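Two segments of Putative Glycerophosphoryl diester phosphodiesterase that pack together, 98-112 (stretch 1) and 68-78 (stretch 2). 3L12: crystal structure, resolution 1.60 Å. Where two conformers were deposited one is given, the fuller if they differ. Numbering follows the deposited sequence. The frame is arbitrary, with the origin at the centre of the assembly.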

# COMPACT_ATOMS: atom_id res chain seq x y z
N ARG A 98 -4.52 19.09 15.42
CA ARG A 98 -5.43 17.98 15.21
C ARG A 98 -6.64 18.37 14.36
O ARG A 98 -7.25 17.47 13.74
CB ARG A 98 -5.92 17.44 16.59
CG ARG A 98 -6.52 16.07 16.50
CD ARG A 98 -6.92 15.49 17.83
NE ARG A 98 -7.34 14.10 17.62
N ALA A 99 -6.96 19.67 14.29
CA ALA A 99 -8.05 20.17 13.46
C ALA A 99 -7.78 20.10 11.94
O ALA A 99 -8.71 20.29 11.11
CB ALA A 99 -8.40 21.58 13.82
N LEU A 100 -6.51 19.86 11.60
CA LEU A 100 -6.09 19.78 10.19
C LEU A 100 -6.05 18.39 9.62
O LEU A 100 -6.00 17.40 10.34
CB LEU A 100 -4.74 20.46 10.04
CG LEU A 100 -4.60 21.87 10.64
CD1 LEU A 100 -3.13 22.34 10.61
CD2 LEU A 100 -5.53 22.85 9.95
N ASP A 101 -6.02 18.33 8.30
CA ASP A 101 -6.03 17.02 7.62
C ASP A 101 -4.72 16.76 6.87
O ASP A 101 -4.34 17.51 5.97
CB ASP A 101 -7.20 16.99 6.65
CG ASP A 101 -7.63 15.59 6.23
OD1 ASP A 101 -6.84 14.62 6.27
OD2 ASP A 101 -8.83 15.43 5.86
N VAL A 102 -4.05 15.66 7.23
CA VAL A 102 -2.78 15.24 6.64
C VAL A 102 -2.94 13.89 5.91
O VAL A 102 -1.98 13.16 5.70
CB VAL A 102 -1.65 15.28 7.68
CG1 VAL A 102 -1.51 16.68 8.22
CG2 VAL A 102 -1.89 14.20 8.80
N GLY A 103 -4.15 13.60 5.44
CA GLY A 103 -4.41 12.31 4.78
C GLY A 103 -3.98 12.16 3.33
O GLY A 103 -4.12 11.08 2.77
N GLY A 104 -3.46 13.21 2.73
CA GLY A 104 -3.02 13.10 1.36
C GLY A 104 -2.16 14.25 1.00
O GLY A 104 -1.88 15.13 1.81
N LEU A 105 -1.79 14.22 -0.27
CA LEU A 105 -0.93 15.24 -0.84
C LEU A 105 -1.66 15.99 -1.96
O LEU A 105 -2.52 15.44 -2.65
CB LEU A 105 0.29 14.61 -1.46
CG LEU A 105 1.27 13.93 -0.49
CD1 LEU A 105 2.46 13.27 -1.28
CD2 LEU A 105 1.74 14.91 0.54
N ASP A 106 -1.29 17.25 -2.13
CA ASP A 106 -1.76 18.12 -3.21
C ASP A 106 -0.99 17.78 -4.48
O ASP A 106 0.19 18.14 -4.66
CB ASP A 106 -1.56 19.59 -2.82
CG ASP A 106 -2.16 20.57 -3.81
OD1 ASP A 106 -2.50 20.18 -4.98
OD2 ASP A 106 -2.20 21.76 -3.44
N GLY A 107 -1.70 17.13 -5.43
CA GLY A 107 -1.06 16.66 -6.67
C GLY A 107 -0.61 17.76 -7.61
O GLY A 107 0.08 17.45 -8.62
N ARG A 108 -0.94 19.04 -7.32
CA ARG A 108 -0.48 20.20 -8.13
C ARG A 108 0.90 20.65 -7.79
O ARG A 108 1.48 21.53 -8.47
CB ARG A 108 -1.39 21.43 -7.87
CG ARG A 108 -2.84 21.13 -8.26
CD ARG A 108 -3.77 22.25 -7.85
NE ARG A 108 -3.74 22.45 -6.40
CZ ARG A 108 -4.26 23.51 -5.80
NH1 ARG A 108 -4.91 24.45 -6.49
NH2 ARG A 108 -4.10 23.66 -4.51
N THR A 109 1.45 20.11 -6.71
CA THR A 109 2.67 20.60 -6.15
C THR A 109 3.89 19.73 -6.49
O THR A 109 3.79 18.58 -6.86
CB THR A 109 2.56 20.70 -4.60
OG1 THR A 109 2.54 19.39 -4.00
CG2 THR A 109 1.28 21.53 -4.18
N VAL A 110 5.05 20.33 -6.30
CA VAL A 110 6.35 19.64 -6.49
C VAL A 110 6.36 18.38 -5.62
O VAL A 110 6.64 17.27 -6.08
CB VAL A 110 7.51 20.58 -6.17
CG1 VAL A 110 8.91 19.82 -6.19
CG2 VAL A 110 7.59 21.80 -7.19
N TYR A 111 6.00 18.54 -4.35
CA TYR A 111 6.06 17.45 -3.42
C TYR A 111 5.04 16.39 -3.80
O TYR A 111 5.39 15.19 -3.80
CB TYR A 111 5.79 17.94 -2.02
CG TYR A 111 6.15 16.96 -0.93
CD1 TYR A 111 7.40 16.95 -0.37
CD2 TYR A 111 5.18 16.16 -0.35
CE1 TYR A 111 7.71 16.10 0.71
CE2 TYR A 111 5.46 15.31 0.71
CZ TYR A 111 6.74 15.31 1.24
OH TYR A 111 7.02 14.48 2.32
N GLY A 112 3.82 16.78 -4.20
CA GLY A 112 2.80 15.83 -4.62
C GLY A 112 3.22 15.01 -5.83
O GLY A 112 2.94 13.79 -5.92
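Stretch 2 (68-78) HLANAMTRDGQ

How does stretch 2 run over stretch 1? It lies alongside with no regular helix or strand, turning through Asn 71 to Met 73 and extended at Thr 74 and Arg 75, and it runs antiparallel: Asp 76 sits beside Leu 100, Arg 75 beside Asp 101, Thr 74 beside Val 102, Met 73 beside Leu 105 and Ala 72 beside Asp 106. The spacing ranges from 4.5 Å between Leu 105 CA and Met 73 CA to 5.2 Å between Leu 100 CA and Asp 76 CA, close enough for the two backbones to touch directly. The register jumps from Val 102 to Leu 105 while stretch 2 steps back by one, from Thr 74 to Met 73, so Gly 103 and Gly 104 form an extra loop in stretch 1. Together the two segments bury 727 Å², counting both sides.

What pins the backbones together? A single antiparallel bridge joins Asp 101 and Arg 75, with Asp 101 N donating to Arg 75 O at 2.8 Å and Arg 75 N donating to Asp 101 O at 2.9 Å. Farther along, Asp 106 N donates to Ala 72 O at 2.9 Å, almost in line. Between these points the chains are held more softly: Val 102 CA approaches Met 73 O at 3.4 Å, and Thr 74 CA approaches Asp 101 O at 3.4 Å, both as CA-H...O contacts. Here the register slips, and the carbonyls of Met 73 and Gly 104 come near each other without a hydrogen bond.

What fills the hollow beside the two glycines? The long side chain of Arg 75 starts sideways, but its end comes nearer to stretch 1 and reaches the loop. Arg 75 NH2 lies 3.5 Å from Gly 104 N and 3.7 Å from Gly 103 C, both near the guanidinium plane at its edge. Over one face of the group sits Asp 101 OD1, 3.5 Å from Arg 75 NH2, a salt bridge of charges alone because no N-H points at the oxygen. Asp 101 OD1 also accepts from Gly 103 N at 3.0 Å, bracing the loop. Water 2 sits between the two segments, accepting from Arg 75 NH2 at 3.0 Å and from Gly 104 N at 3.2 Å.

Which apolar bumps meet elsewhere? The selenomethionine Met 73 is the main knob: its CB rests 3.5 Å from Leu 105 CD2, and its CE comes to 3.3 Å from Tyr 111 CE2, oblique to the ring. Ala 72 is a smaller bump, its CB lying 3.9 Å from Tyr 111 CB and 3.5 Å from Thr 109 OG1. The hollow that takes it is shaped by the type I turn from Asp 106 to Thr 109 and the start of the helix, where Thr 109 OG1 caps Gly 112 N at 2.9 Å. Toward the beginning of stretch 1, Leu 100 CD1 packs 3.6 Å from Leu 69 CD1 and 3.9 Å from Thr 74 CG2.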

# COMPACT_ATOMS: atom_id res chain seq x y z
N HIS A 68 7.62 23.00 10.92
CA HIS A 68 6.55 23.77 10.31
C HIS A 68 5.69 22.82 9.46
O HIS A 68 6.18 21.80 8.96
CB HIS A 68 7.09 24.89 9.46
CG HIS A 68 7.68 26.03 10.25
ND1 HIS A 68 8.88 25.94 10.94
CD2 HIS A 68 7.24 27.31 10.43
CE1 HIS A 68 9.12 27.10 11.54
NE2 HIS A 68 8.15 27.95 11.23
N LEU A 69 4.41 23.15 9.29
CA LEU A 69 3.49 22.33 8.51
C LEU A 69 3.52 22.76 7.04
O LEU A 69 3.45 23.94 6.71
CB LEU A 69 2.07 22.38 9.05
CG LEU A 69 1.88 21.92 10.50
CD1 LEU A 69 0.40 22.00 10.94
CD2 LEU A 69 2.46 20.50 10.75
N ALA A 70 3.63 21.79 6.14
CA ALA A 70 3.75 22.12 4.70
C ALA A 70 2.37 22.19 4.04
O ALA A 70 1.57 21.27 4.24
CB ALA A 70 4.60 21.01 3.98
N ASN A 71 2.15 23.18 3.21
CA ASN A 71 0.90 23.37 2.47
C ASN A 71 0.63 22.22 1.51
O ASN A 71 -0.54 21.88 1.31
CB ASN A 71 0.90 24.66 1.69
CG ASN A 71 0.92 25.90 2.58
OD1 ASN A 71 0.72 25.81 3.79
ND2 ASN A 71 1.16 27.02 1.97
N ALA A 72 1.67 21.55 1.01
CA ALA A 72 1.45 20.43 0.07
C ALA A 72 0.82 19.19 0.71
O ALA A 72 0.35 18.31 -0.02
CB ALA A 72 2.84 20.00 -0.59
N MSE A 73 0.79 19.08 2.03
CA MSE A 73 0.23 17.90 2.66
C MSE A 73 -0.83 18.21 3.71
O MSE A 73 -1.23 17.30 4.46
CB MSE A 73 1.32 17.00 3.31
CG MSE A 73 1.93 17.53 4.61
SE MSE A 73 3.43 16.44 5.31
CE MSE A 73 4.29 16.35 3.61
N THR A 74 -1.26 19.47 3.80
CA THR A 74 -2.16 19.88 4.85
C THR A 74 -3.37 20.63 4.40
O THR A 74 -3.27 21.60 3.63
CB THR A 74 -1.39 20.78 5.86
OG1 THR A 74 -0.08 20.26 6.18
CG2 THR A 74 -2.15 20.94 7.15
N ARG A 75 -4.53 20.16 4.86
CA ARG A 75 -5.78 20.83 4.57
C ARG A 75 -6.38 21.39 5.83
O ARG A 75 -6.21 20.84 6.97
CB ARG A 75 -6.79 19.91 3.92
CG ARG A 75 -6.55 19.59 2.48
CD ARG A 75 -7.28 18.36 1.98
NE ARG A 75 -6.64 17.14 2.44
CZ ARG A 75 -7.20 15.93 2.40
NH1 ARG A 75 -8.46 15.75 2.05
NH2 ARG A 75 -6.49 14.87 2.76
N ASP A 76 -7.11 22.50 5.65
CA ASP A 76 -7.81 23.18 6.71
C ASP A 76 -9.07 22.43 7.19
O ASP A 76 -9.40 21.36 6.72
CB ASP A 76 -8.08 24.65 6.31
CG ASP A 76 -9.08 24.82 5.16
OD1 ASP A 76 -9.95 23.93 4.97
OD2 ASP A 76 -9.05 25.90 4.50
N GLY A 77 -9.77 23.08 8.09
CA GLY A 77 -10.97 22.45 8.67
C GLY A 77 -12.13 22.29 7.71
O GLY A 77 -13.05 21.55 8.04
N GLN A 78 -12.12 23.01 6.58
CA GLN A 78 -13.11 22.87 5.53
C GLN A 78 -12.73 21.86 4.47
O GLN A 78 -13.55 21.50 3.61
CB GLN A 78 -13.36 24.24 4.88
CG GLN A 78 -14.11 25.20 5.76
CD GLN A 78 -13.34 25.73 6.93
OE1 GLN A 78 -12.27 26.35 6.75
NE2 GLN A 78 -13.84 25.51 8.13
O HOH W 1 -0.90 22.88 -1.37
O HOH W 2 -3.94 16.28 3.41